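Local coordinates for protein prolyl endopeptidase (Myxococcus xanthus, PDB 2BKL) that probably hydrolyses oligopeptides as a serine endopeptidase, cutting after proline and far less readily after alanine, at residues 20-25 and 562-567; 579-582 and 586-589; 382-387 and 433-438; 413-418 and 471-476. One frame throughout, in Å; residues are numbered along the deposited sequence.

Contact 1: 20-25 and 562-567; sequences VADPYR and MVRYHL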
loop_
_atom_site.group_PDB
_atom_site.type_symbol
_atom_site.label_atom_id
_atom_site.label_comp_id
_atom_site.label_asym_id
_atom_site.label_seq_id
_atom_site.Cartn_x
_atom_site.Cartn_y
_atom_site.Cartn_z
ATOM N N VAL A 20 -7.208 28.931 -13.948
ATOM C CA VAL A 20 -6.231 27.857 -13.734
ATOM C C VAL A 20 -5.547 27.561 -15.059
ATOM O O VAL A 20 -6.188 27.140 -15.994
ATOM C CB VAL A 20 -6.907 26.586 -13.202
ATOM C CG1 VAL A 20 -5.898 25.458 -12.964
ATOM C CG2 VAL A 20 -7.665 26.888 -11.926
ATOM N N ALA A 21 -4.234 27.742 -15.110
ATOM C CA ALA A 21 -3.442 27.457 -16.300
ATOM C C ALA A 21 -2.973 26.003 -16.321
ATOM O O ALA A 21 -2.577 25.443 -15.294
ATOM C CB ALA A 21 -2.261 28.406 -16.380
ATOM N N ASP A 22 -2.967 25.419 -17.516
ATOM C CA ASP A 22 -2.613 24.020 -17.732
ATOM C C ASP A 22 -1.747 23.933 -19.001
ATOM O O ASP A 22 -2.200 23.461 -20.038
ATOM C CB ASP A 22 -3.876 23.170 -17.829
ATOM C CG ASP A 22 -3.657 21.694 -17.570
ATOM O OD1 ASP A 22 -2.518 21.163 -17.723
ATOM O OD2 ASP A 22 -4.629 20.988 -17.234
ATOM N N PRO A 23 -0.516 24.412 -18.938
ATOM C CA PRO A 23 0.301 24.514 -20.155
ATOM C C PRO A 23 0.590 23.205 -20.841
ATOM O O PRO A 23 0.789 23.183 -22.062
ATOM C CB PRO A 23 1.597 25.183 -19.658
ATOM C CG PRO A 23 1.584 25.029 -18.200
ATOM C CD PRO A 23 0.161 24.969 -17.760
ATOM N N TYR A 24 0.588 22.109 -20.091
ATOM C CA TYR A 24 0.946 20.808 -20.630
ATOM C C TYR A 24 -0.251 19.851 -20.694
ATOM O O TYR A 24 -0.080 18.654 -20.746
ATOM C CB TYR A 24 2.119 20.223 -19.819
ATOM C CG TYR A 24 3.291 21.149 -19.851
ATOM C CD1 TYR A 24 3.973 21.399 -21.027
ATOM C CD2 TYR A 24 3.664 21.867 -18.720
ATOM C CE1 TYR A 24 5.033 22.284 -21.071
ATOM C CE2 TYR A 24 4.709 22.774 -18.761
ATOM C CZ TYR A 24 5.403 22.970 -19.946
ATOM O OH TYR A 24 6.431 23.887 -19.983
ATOM N N ARG A 25 -1.456 20.411 -20.759
ATOM C CA ARG A 25 -2.685 19.644 -20.983
ATOM C C ARG A 25 -2.556 18.590 -22.092
ATOM O O ARG A 25 -3.092 17.482 -21.974
ATOM C CB ARG A 25 -3.829 20.606 -21.279
ATOM C CG ARG A 25 -5.148 19.955 -21.692
ATOM C CD ARG A 25 -5.824 19.170 -20.604
ATOM N NE ARG A 25 -6.164 20.019 -19.496
ATOM C CZ ARG A 25 -7.168 20.884 -19.457
ATOM N NH1 ARG A 25 -8.065 20.923 -20.441
ATOM N NH2 ARG A 25 -7.335 21.676 -18.408
ATOM N N MET A 562 -3.747 18.176 -8.807
ATOM C CA MET A 562 -4.814 17.857 -7.858
ATOM C C MET A 562 -6.121 18.552 -8.209
ATOM O O MET A 562 -7.132 18.307 -7.591
ATOM C CB MET A 562 -4.381 18.173 -6.428
ATOM C CG MET A 562 -3.189 17.350 -6.013
ATOM S SD MET A 562 -3.480 15.562 -6.036
ATOM C CE MET A 562 -4.714 15.381 -4.834
ATOM N N VAL A 563 -6.096 19.424 -9.215
ATOM C CA VAL A 563 -7.308 20.031 -9.742
ATOM C C VAL A 563 -8.021 19.062 -10.682
ATOM O O VAL A 563 -9.238 19.131 -10.841
ATOM C CB VAL A 563 -6.967 21.372 -10.433
ATOM C CG1 VAL A 563 -8.188 21.978 -11.106
ATOM C CG2 VAL A 563 -6.361 22.342 -9.418
ATOM N N ARG A 564 -7.271 18.161 -11.316
ATOM C CA ARG A 564 -7.837 17.249 -12.307
ATOM C C ARG A 564 -7.710 15.750 -11.964
ATOM O O ARG A 564 -8.152 14.899 -12.713
ATOM C CB ARG A 564 -7.224 17.488 -13.679
ATOM C CG ARG A 564 -7.545 18.843 -14.244
ATOM C CD ARG A 564 -6.914 19.169 -15.569
ATOM N NE ARG A 564 -7.233 18.254 -16.653
ATOM C CZ ARG A 564 -8.383 18.252 -17.347
ATOM N NH1 ARG A 564 -9.396 19.050 -17.006
ATOM N NH2 ARG A 564 -8.510 17.411 -18.373
ATOM N N TYR A 565 -7.137 15.408 -10.818
ATOM C CA TYR A 565 -6.851 13.985 -10.539
ATOM C C TYR A 565 -8.102 13.087 -10.571
ATOM O O TYR A 565 -8.001 11.919 -10.916
ATOM C CB TYR A 565 -6.098 13.814 -9.209
ATOM C CG TYR A 565 -7.030 13.725 -8.030
ATOM C CD1 TYR A 565 -7.518 14.870 -7.402
ATOM C CD2 TYR A 565 -7.522 12.488 -7.591
ATOM C CE1 TYR A 565 -8.429 14.789 -6.341
ATOM C CE2 TYR A 565 -8.452 12.406 -6.528
ATOM C CZ TYR A 565 -8.895 13.536 -5.923
ATOM O OH TYR A 565 -9.807 13.428 -4.920
ATOM N N HIS A 566 -9.239 13.638 -10.177
ATOM C CA HIS A 566 -10.463 12.853 -10.044
ATOM C C HIS A 566 -11.020 12.378 -11.410
ATOM O O HIS A 566 -11.884 11.513 -11.452
ATOM C CB HIS A 566 -11.524 13.661 -9.305
ATOM C CG HIS A 566 -11.868 14.939 -9.998
ATOM N ND1 HIS A 566 -11.031 16.034 -9.985
ATOM C CD2 HIS A 566 -12.911 15.270 -10.798
ATOM C CE1 HIS A 566 -11.556 16.990 -10.731
ATOM N NE2 HIS A 566 -12.696 16.550 -11.242
ATOM N N LEU A 567 -10.513 12.931 -12.505
ATOM C CA LEU A 567 -10.999 12.615 -13.853
ATOM C C LEU A 567 -10.383 11.372 -14.474
ATOM O O LEU A 567 -10.796 10.946 -15.563
ATOM C CB LEU A 567 -10.763 13.817 -14.780
ATOM C CG LEU A 567 -11.393 15.136 -14.344
ATOM C CD1 LEU A 567 -10.870 16.300 -15.190
ATOM C CD2 LEU A 567 -12.914 15.064 -14.434
#

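Contact 2: 579-582 and 586-589; sequences GTAE and DFKT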
loop_
_atom_site.group_PDB
_atom_site.type_symbol
_atom_site.label_atom_id
_atom_site.label_comp_id
_atom_site.label_asym_id
_atom_site.label_seq_id
_atom_site.Cartn_x
_atom_site.Cartn_y
_atom_site.Cartn_z
ATOM N N GLY A 579 -10.859 15.464 -1.341
ATOM C CA GLY A 579 -11.898 16.356 -1.864
ATOM C C GLY A 579 -11.841 16.356 -3.385
ATOM O O GLY A 579 -11.004 15.676 -4.004
ATOM N N THR A 580 -12.744 17.098 -4.013
ATOM C CA THR A 580 -12.768 17.203 -5.462
ATOM C C THR A 580 -12.873 18.656 -5.888
ATOM O O THR A 580 -13.714 19.406 -5.382
ATOM C CB THR A 580 -13.932 16.434 -6.089
ATOM O OG1 THR A 580 -14.050 16.805 -7.474
ATOM C CG2 THR A 580 -15.277 16.710 -5.405
ATOM N N ALA A 581 -12.072 19.030 -6.877
ATOM C CA ALA A 581 -12.139 20.369 -7.406
ATOM C C ALA A 581 -13.465 20.707 -8.077
ATOM O O ALA A 581 -13.685 21.873 -8.425
ATOM C CB ALA A 581 -10.981 20.598 -8.348
ATOM N N GLU A 582 -14.343 19.729 -8.241
ATOM C CA GLU A 582 -15.698 19.991 -8.709
ATOM C C GLU A 582 -16.494 20.849 -7.707
ATOM O O GLU A 582 -17.484 21.484 -8.081
ATOM C CB GLU A 582 -16.455 18.680 -8.975
ATOM C CG GLU A 582 -15.855 17.885 -10.141
ATOM C CD GLU A 582 -16.222 16.411 -10.166
ATOM O OE1 GLU A 582 -16.109 15.748 -9.093
ATOM O OE2 GLU A 582 -16.569 15.924 -11.282
ATOM N N ASP A 586 -13.537 22.656 -1.772
ATOM C CA ASP A 586 -12.500 21.662 -2.008
ATOM C C ASP A 586 -11.477 22.199 -2.994
ATOM O O ASP A 586 -10.276 21.949 -2.852
ATOM C CB ASP A 586 -13.049 20.375 -2.618
ATOM C CG ASP A 586 -13.954 19.568 -1.698
ATOM O OD1 ASP A 586 -14.310 20.037 -0.588
ATOM O OD2 ASP A 586 -14.361 18.431 -2.061
ATOM N N PHE A 587 -11.950 22.870 -4.048
ATOM C CA PHE A 587 -11.054 23.440 -5.044
ATOM C C PHE A 587 -10.054 24.382 -4.412
ATOM O O PHE A 587 -8.881 24.352 -4.754
ATOM C CB PHE A 587 -11.858 24.186 -6.140
ATOM C CG PHE A 587 -11.012 25.054 -7.027
ATOM C CD1 PHE A 587 -10.193 24.496 -7.991
ATOM C CD2 PHE A 587 -11.011 26.429 -6.879
ATOM C CE1 PHE A 587 -9.391 25.299 -8.802
ATOM C CE2 PHE A 587 -10.192 27.231 -7.671
ATOM C CZ PHE A 587 -9.408 26.659 -8.655
ATOM N N LYS A 588 -10.507 25.246 -3.509
ATOM C CA LYS A 588 -9.601 26.214 -2.903
ATOM C C LYS A 588 -8.452 25.480 -2.184
ATOM O O LYS A 588 -7.288 25.825 -2.334
ATOM C CB LYS A 588 -10.321 27.132 -1.928
ATOM C CG LYS A 588 -9.404 28.173 -1.333
ATOM C CD LYS A 588 -10.192 29.312 -0.707
ATOM C CE LYS A 588 -9.240 30.391 -0.167
ATOM N NZ LYS A 588 -8.366 29.839 0.904
ATOM N N THR A 589 -8.800 24.441 -1.438
ATOM C CA THR A 589 -7.807 23.638 -0.753
ATOM C C THR A 589 -6.827 22.971 -1.708
ATOM O O THR A 589 -5.629 23.049 -1.524
ATOM C CB THR A 589 -8.538 22.553 0.074
ATOM O OG1 THR A 589 -9.228 23.191 1.173
ATOM C CG2 THR A 589 -7.568 21.543 0.709
#

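Contact 3: 382-387 and 433-438; sequences TSFTTP and FVVHRK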
loop_
_atom_site.group_PDB
_atom_site.type_symbol
_atom_site.label_atom_id
_atom_site.label_comp_id
_atom_site.label_asym_id
_atom_site.label_seq_id
_atom_site.Cartn_x
_atom_site.Cartn_y
_atom_site.Cartn_z
ATOM N N THR A 382 9.839 -7.968 11.669
ATOM C CA THR A 382 10.955 -7.370 10.929
ATOM C C THR A 382 11.448 -6.180 11.725
ATOM O O THR A 382 10.787 -5.676 12.602
ATOM C CB THR A 382 10.590 -6.856 9.509
ATOM O OG1 THR A 382 9.517 -5.877 9.607
ATOM C CG2 THR A 382 10.015 -7.940 8.651
ATOM N N SER A 383 12.608 -5.677 11.349
ATOM C CA SER A 383 13.035 -4.343 11.789
ATOM C C SER A 383 13.811 -3.732 10.653
ATOM O O SER A 383 14.045 -4.366 9.636
ATOM C CB SER A 383 13.900 -4.391 13.071
ATOM O OG SER A 383 15.262 -4.693 12.805
ATOM N N PHE A 384 14.183 -2.466 10.787
ATOM C CA PHE A 384 14.937 -1.814 9.731
ATOM C C PHE A 384 16.255 -2.526 9.432
ATOM O O PHE A 384 16.782 -2.383 8.321
ATOM C CB PHE A 384 15.216 -0.330 10.051
ATOM C CG PHE A 384 14.024 0.562 9.889
ATOM C CD1 PHE A 384 13.506 0.862 8.636
ATOM C CD2 PHE A 384 13.410 1.108 10.997
ATOM C CE1 PHE A 384 12.378 1.695 8.526
ATOM C CE2 PHE A 384 12.295 1.916 10.898
ATOM C CZ PHE A 384 11.775 2.212 9.665
ATOM N N THR A 385 16.772 -3.261 10.417
ATOM C CA THR A 385 18.002 -4.048 10.275
ATOM C C THR A 385 17.845 -5.585 10.439
ATOM O O THR A 385 18.846 -6.314 10.458
ATOM C CB THR A 385 19.035 -3.532 11.297
ATOM O OG1 THR A 385 18.583 -3.797 12.624
ATOM C CG2 THR A 385 19.155 -2.024 11.243
ATOM N N THR A 386 16.609 -6.071 10.528
ATOM C CA THR A 386 16.282 -7.496 10.780
ATOM C C THR A 386 15.408 -8.017 9.645
ATOM O O THR A 386 14.229 -7.664 9.563
ATOM C CB THR A 386 15.464 -7.686 12.105
ATOM O OG1 THR A 386 16.218 -7.262 13.235
ATOM C CG2 THR A 386 15.208 -9.165 12.395
ATOM N N PRO A 387 15.938 -8.876 8.785
ATOM C CA PRO A 387 15.097 -9.535 7.780
ATOM C C PRO A 387 13.911 -10.309 8.381
ATOM O O PRO A 387 13.995 -10.712 9.539
ATOM C CB PRO A 387 16.094 -10.484 7.068
ATOM C CG PRO A 387 17.395 -9.864 7.279
ATOM C CD PRO A 387 17.350 -9.264 8.642
ATOM N N PHE A 433 11.722 7.597 12.448
ATOM C CA PHE A 433 12.821 6.644 12.556
ATOM C C PHE A 433 14.026 7.127 11.789
ATOM O O PHE A 433 13.895 7.651 10.686
ATOM C CB PHE A 433 12.413 5.271 12.017
ATOM C CG PHE A 433 11.249 4.629 12.709
ATOM C CD1 PHE A 433 11.388 4.110 13.989
ATOM C CD2 PHE A 433 10.015 4.494 12.063
ATOM C CE1 PHE A 433 10.312 3.494 14.636
ATOM C CE2 PHE A 433 8.966 3.851 12.694
ATOM C CZ PHE A 433 9.098 3.370 13.959
ATOM N N VAL A 434 15.212 6.964 12.370
ATOM C CA VAL A 434 16.455 7.353 11.726
ATOM C C VAL A 434 17.407 6.183 11.785
ATOM O O VAL A 434 17.704 5.669 12.869
ATOM C CB VAL A 434 17.077 8.624 12.342
ATOM C CG1 VAL A 434 18.269 9.068 11.493
ATOM C CG2 VAL A 434 16.060 9.754 12.437
ATOM N N VAL A 435 17.886 5.748 10.629
ATOM C CA VAL A 435 18.687 4.525 10.516
ATOM C C VAL A 435 20.029 4.871 9.898
ATOM O O VAL A 435 20.124 5.605 8.914
ATOM C CB VAL A 435 17.968 3.469 9.609
ATOM C CG1 VAL A 435 18.709 2.149 9.645
ATOM C CG2 VAL A 435 16.485 3.295 10.022
ATOM N N HIS A 436 21.098 4.358 10.486
ATOM C CA HIS A 436 22.439 4.640 9.991
ATOM C C HIS A 436 23.444 3.675 10.597
ATOM O O HIS A 436 23.161 2.991 11.569
ATOM C CB HIS A 436 22.848 6.079 10.317
ATOM C CG HIS A 436 22.649 6.431 11.750
ATOM N ND1 HIS A 436 23.569 6.121 12.739
ATOM C CD2 HIS A 436 21.635 7.071 12.373
ATOM C CE1 HIS A 436 23.109 6.541 13.905
ATOM N NE2 HIS A 436 21.939 7.119 13.709
ATOM N N ARG A 437 24.654 3.659 10.039
ATOM C CA ARG A 437 25.747 2.924 10.679
ATOM C C ARG A 437 26.004 3.472 12.078
ATOM O O ARG A 437 25.926 4.687 12.317
ATOM C CB ARG A 437 27.038 3.039 9.870
ATOM C CG ARG A 437 27.061 2.243 8.585
ATOM C CD ARG A 437 28.345 2.391 7.822
ATOM N NE ARG A 437 29.416 1.761 8.583
ATOM C CZ ARG A 437 29.653 0.439 8.576
ATOM N NH1 ARG A 437 28.939 -0.393 7.811
ATOM N NH2 ARG A 437 30.615 -0.055 9.346
ATOM N N LYS A 438 26.391 2.589 12.986
ATOM C CA LYS A 438 26.784 3.008 14.334
ATOM C C LYS A 438 27.910 4.022 14.344
ATOM O O LYS A 438 27.935 4.885 15.218
ATOM C CB LYS A 438 27.159 1.789 15.192
ATOM C CG LYS A 438 25.980 0.957 15.563
ATOM C CD LYS A 438 26.319 -0.168 16.559
ATOM C CE LYS A 438 25.147 -1.112 16.771
ATOM N NZ LYS A 438 25.582 -2.348 17.462
#

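Contact 4: 413-418 and 471-476; sequences EQYQVE and WLDAGG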
loop_
_atom_site.group_PDB
_atom_site.type_symbol
_atom_site.label_atom_id
_atom_site.label_comp_id
_atom_site.label_asym_id
_atom_site.label_seq_id
_atom_site.Cartn_x
_atom_site.Cartn_y
_atom_site.Cartn_z
ATOM N N GLU A 413 24.674 -5.787 13.166
ATOM C CA GLU A 413 25.337 -5.104 14.283
ATOM C C GLU A 413 26.100 -3.849 13.879
ATOM O O GLU A 413 26.510 -3.048 14.729
ATOM C CB GLU A 413 26.300 -6.071 14.992
ATOM C CG GLU A 413 25.612 -7.304 15.565
ATOM C CD GLU A 413 24.467 -6.961 16.512
ATOM O OE1 GLU A 413 24.732 -6.306 17.554
ATOM O OE2 GLU A 413 23.296 -7.331 16.212
ATOM N N GLN A 414 26.264 -3.648 12.585
ATOM C CA GLN A 414 26.895 -2.433 12.090
ATOM C C GLN A 414 25.954 -1.224 12.100
ATOM O O GLN A 414 26.412 -0.116 11.908
ATOM C CB GLN A 414 27.466 -2.650 10.678
ATOM C CG GLN A 414 28.795 -3.455 10.724
ATOM C CD GLN A 414 29.295 -3.924 9.367
ATOM O OE1 GLN A 414 28.912 -3.384 8.324
ATOM N NE2 GLN A 414 30.152 -4.961 9.379
ATOM N N TYR A 415 24.656 -1.433 12.302
ATOM C CA TYR A 415 23.658 -0.373 12.129
ATOM C C TYR A 415 22.854 -0.157 13.391
ATOM O O TYR A 415 22.772 -1.030 14.272
ATOM C CB TYR A 415 22.671 -0.720 10.990
ATOM C CG TYR A 415 23.343 -1.224 9.760
ATOM C CD1 TYR A 415 24.033 -0.381 8.936
ATOM C CD2 TYR A 415 23.336 -2.562 9.448
ATOM C CE1 TYR A 415 24.694 -0.847 7.810
ATOM C CE2 TYR A 415 23.996 -3.044 8.326
ATOM C CZ TYR A 415 24.681 -2.192 7.529
ATOM O OH TYR A 415 25.369 -2.663 6.422
ATOM N N GLN A 416 22.285 1.035 13.491
ATOM C CA GLN A 416 21.343 1.297 14.567
ATOM C C GLN A 416 20.168 2.066 14.053
ATOM O O GLN A 416 20.216 2.715 12.994
ATOM C CB GLN A 416 21.975 2.029 15.725
ATOM C CG GLN A 416 22.436 3.409 15.401
ATOM C CD GLN A 416 23.127 4.106 16.566
ATOM O OE1 GLN A 416 24.221 4.619 16.410
ATOM N NE2 GLN A 416 22.478 4.128 17.726
ATOM N N VAL A 417 19.105 1.984 14.828
ATOM C CA VAL A 417 17.834 2.625 14.533
ATOM C C VAL A 417 17.487 3.484 15.727
ATOM O O VAL A 417 17.514 3.007 16.875
ATOM C CB VAL A 417 16.693 1.603 14.363
ATOM C CG1 VAL A 417 15.368 2.298 14.044
ATOM C CG2 VAL A 417 17.051 0.545 13.299
ATOM N N GLU A 418 17.270 4.766 15.469
ATOM C CA GLU A 418 16.772 5.708 16.457
ATOM C C GLU A 418 15.301 6.009 16.181
ATOM O O GLU A 418 14.837 5.943 15.029
ATOM C CB GLU A 418 17.532 7.027 16.341
ATOM C CG GLU A 418 19.043 6.906 16.197
ATOM C CD GLU A 418 19.634 8.276 16.179
ATOM O OE1 GLU A 418 19.444 8.974 17.193
ATOM O OE2 GLU A 418 20.216 8.676 15.149
ATOM N N TRP A 471 23.323 2.300 0.714
ATOM C CA TRP A 471 23.241 3.689 1.147
ATOM C C TRP A 471 23.841 3.848 2.539
ATOM O O TRP A 471 24.707 4.696 2.740
ATOM C CB TRP A 471 21.783 4.135 1.097
ATOM C CG TRP A 471 21.521 5.586 1.410
ATOM C CD1 TRP A 471 20.974 6.106 2.563
ATOM C CD2 TRP A 471 21.804 6.692 0.571
ATOM N NE1 TRP A 471 20.918 7.474 2.475
ATOM C CE2 TRP A 471 21.373 7.852 1.235
ATOM C CE3 TRP A 471 22.350 6.817 -0.707
ATOM C CZ2 TRP A 471 21.507 9.121 0.674
ATOM C CZ3 TRP A 471 22.463 8.068 -1.270
ATOM C CH2 TRP A 471 22.032 9.203 -0.576
ATOM N N LEU A 472 23.443 2.982 3.461
ATOM C CA LEU A 472 23.954 3.010 4.831
ATOM C C LEU A 472 25.449 2.734 4.833
ATOM O O LEU A 472 26.205 3.380 5.549
ATOM C CB LEU A 472 23.248 1.976 5.711
ATOM C CG LEU A 472 21.722 2.090 5.853
ATOM C CD1 LEU A 472 21.233 1.063 6.832
ATOM C CD2 LEU A 472 21.266 3.480 6.266
ATOM N N ASP A 473 25.888 1.804 3.988
ATOM C CA ASP A 473 27.308 1.442 3.949
ATOM C C ASP A 473 28.200 2.530 3.372
ATOM O O ASP A 473 29.422 2.588 3.697
ATOM C CB ASP A 473 27.490 0.123 3.190
ATOM C CG ASP A 473 26.928 -1.064 3.950
ATOM O OD1 ASP A 473 26.696 -0.928 5.176
ATOM O OD2 ASP A 473 26.685 -2.182 3.421
ATOM N N ALA A 474 27.617 3.406 2.573
ATOM C CA ALA A 474 28.283 4.577 2.024
ATOM C C ALA A 474 28.285 5.766 2.990
ATOM O O ALA A 474 28.733 6.853 2.619
ATOM C CB ALA A 474 27.642 4.962 0.680
ATOM N N GLY A 475 27.779 5.564 4.207
ATOM C CA GLY A 475 27.722 6.572 5.260
ATOM C C GLY A 475 26.420 7.356 5.218
ATOM O O GLY A 475 26.355 8.447 5.759
ATOM N N GLY A 476 25.410 6.826 4.541
ATOM C CA GLY A 476 24.150 7.516 4.439
ATOM C C GLY A 476 23.236 7.306 5.628
ATOM O O GLY A 476 23.418 6.405 6.429
#

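Contact 1: 20-25 and 562-567
Arg25 and Arg564 stack face to face within a salt-bridge network that ties the N-terminal segment, after strand 18-21, to the alpha/beta-hydrolase part of the chain, after strand 552-556. Their guanidinium planes lie 14° from parallel with centres 3.6 Å apart, NE of Arg25 over one face of Arg564 and Leu567 CD1 over the opposite face. Asp22 probably helps to offset the closeness of the two like charges. Its OD2 takes NE of Arg25 at 2.9 Å and NH2 of Arg25 at 3.0 Å, side-on in the guanidinium plane. The Arg25 chain folds at chi2 and chi3 (68° and 62°) to bring that edge round, and its NH2 also forms a salt bridge with Asp13. Asp22 OD2 touches CD of Arg564 at 3.4 Å but stands a long 3.8 Å from NE of Arg564, well out of that guanidinium plane, where no N-H points at it, so only the charges attract. Glu28 pairs with that NE instead, and OD1 of Asp22 takes Tyr596 OH and Lys626. Arginine's flat cation suits this place, stacking through its face and binding acids along its edge. With three acids supplying negative charge, both arginines probably remain protonated.

Contact 2: 579-582 and 586-589
Asp586 and Thr580 make a side-chain-to-backbone contact that folds the linker between helices 575-578 and 584-593 against the start of the second helix, in the family's catalytic alpha/beta-hydrolase region. OD2 of Asp586 accepts the backbone N-H of Thr580 at 2.9 Å, nearly straight at 163°, on the anti side of the carboxylate and somewhat out of its plane. With CG anti to its own carbonyl carbon (chi1 -68°), the short aspartate side chain lays this oxygen against the linker; CB of Asp586 sits only 3.0 Å from O of Thr580, a tight fit. Gly579 leaves helix 575-578 with positive phi, and its lack of a side chain lets its CA approach OD2 of Asp586 to 3.2 Å. Beyond it the linker is braced by an ST turn: OG1 of Thr580 receives the N-H of Glu582 at 3.0 Å and donates to OE1 of that same glutamate. Threonine can serve both roles through one hydroxyl. Arg572 holds the other carboxylate oxygen of Glu582. Small and apolar, Ala581 fits beside the aromatic residue of the helix, Phe587, which packs on Val18 and Val20 of strand 18-21. Here the methyl CB of Ala581 meets the ring at its edge, close to the ring plane, 4.0 Å from CD1 of Phe587.

Contact 3: 382-387 and 433-438
The Phe384 ring carries the CG2 methyl of Val435 over one face and meets CD2 of Phe433 at its edge, whereas the Phe433 ring receives CE2 of Phe384 over a face. Val435 CG2 lies 4.1 Å from the Phe384 ring centroid and 26° off its normal, a CH-pi contact. This branch is anti to the carbonyl carbon of Val435, which turns it onto the ring and leaves CG1 to approach CG2 of Thr385. The two phenylalanine rings are inclined at 59° and neither stack nor form a T; their closest atoms are CE2 of Phe384 and CG of Phe433, 3.4 Å apart. Phenylalanine fills this buried place with a broad ring, also packed on Val417, Tyr478 and Val480, and branched valine, at home in a strand, offers it a methyl. The ring is presented by the tip of the hairpin joining strands 376-383 and 386-394. There OG of Ser383 accepts the N-H of Thr385 at 3.2 Å in an ST turn and shares a hydrogen bond with OG1 of Thr386, so hydroxyls brace the turn. A propeller hairpin plugged onto strand 429-437 of the catalytic sheet is an interdomain seam of the prolyl oligopeptidase fold.

Contact 4: 413-418 and 471-476
Tyr415 meets the helix 469-473 through both its hydroxyl and its ring. OH of Tyr415 donates to OD1 of Asp473 at 2.5 Å, a short bond made to the syn lone pair. Asp473 turns CG anti to its carbonyl carbon (chi1 -69°), which swings the carboxylate to the tyrosine hydroxyl. The oxygen lies near the ring plane, at the ring edge, and reaches to 3.3 Å from CE1 of Tyr415; ring and carboxylate are tilted by 23°, so the acid continues the plane of the phenol approximately. Nearer the backbone, CD1 of Leu472 comes obliquely to CD1 of Tyr415 at 3.8 Å, and CB of Leu472 lies as close to CE1 of Tyr415. Tyrosine suits this place because it offers hydrocarbon to the buried leucine and a hydroxyl to the exposed aspartate. Over one face of the ring sits CB of Gln414.

Behind these groups, Arg437 packs on Tyr415 and sends NH1 to OE1 of Gln414. Leu472 rests on Val435. The helix that presents Leu472 and Asp473 ends in a Schellman motif: N of Gly476 bonds to O of Trp471 at 2.9 Å and N of Gly475 to O of Leu472 at 3.0 Å, Gly475 adopting the positive phi (91°) that glycine takes easily. Carbonyls at this helix end would probably make the Asp473 carboxylate a keener acceptor. Trp471 NE1 bonds to O of Val477, fixing the helix to the strand that follows. A short helix laid against an edge strand, 415-423, of the central sheet belongs to the alpha/beta-hydrolase fold of this peptidase.

Overall arrangement
Contacts 1 and 2 touch, as do contacts 3 and 4, but the two pairs sit about 40 Å apart, centre to centre. Contact 1, partly buried, works by charge; contact 2, buried beside it, relies on a peptide N-H bound to a carboxylate and on an alanine methyl at a phenylalanine edge. OH of Tyr565 and O of Gly579, 2.7 Å apart, connect them, and Val20 packs on Phe587. Contacts 3 and 4 share one sheet through neighbouring strands 429-437 and 415-423. Contact 3, buried, joins propeller to catalytic domain with rings and methyls alone; contact 4, largely buried, has an exposed acid at its margin and adds a polar bond to its apolar packing.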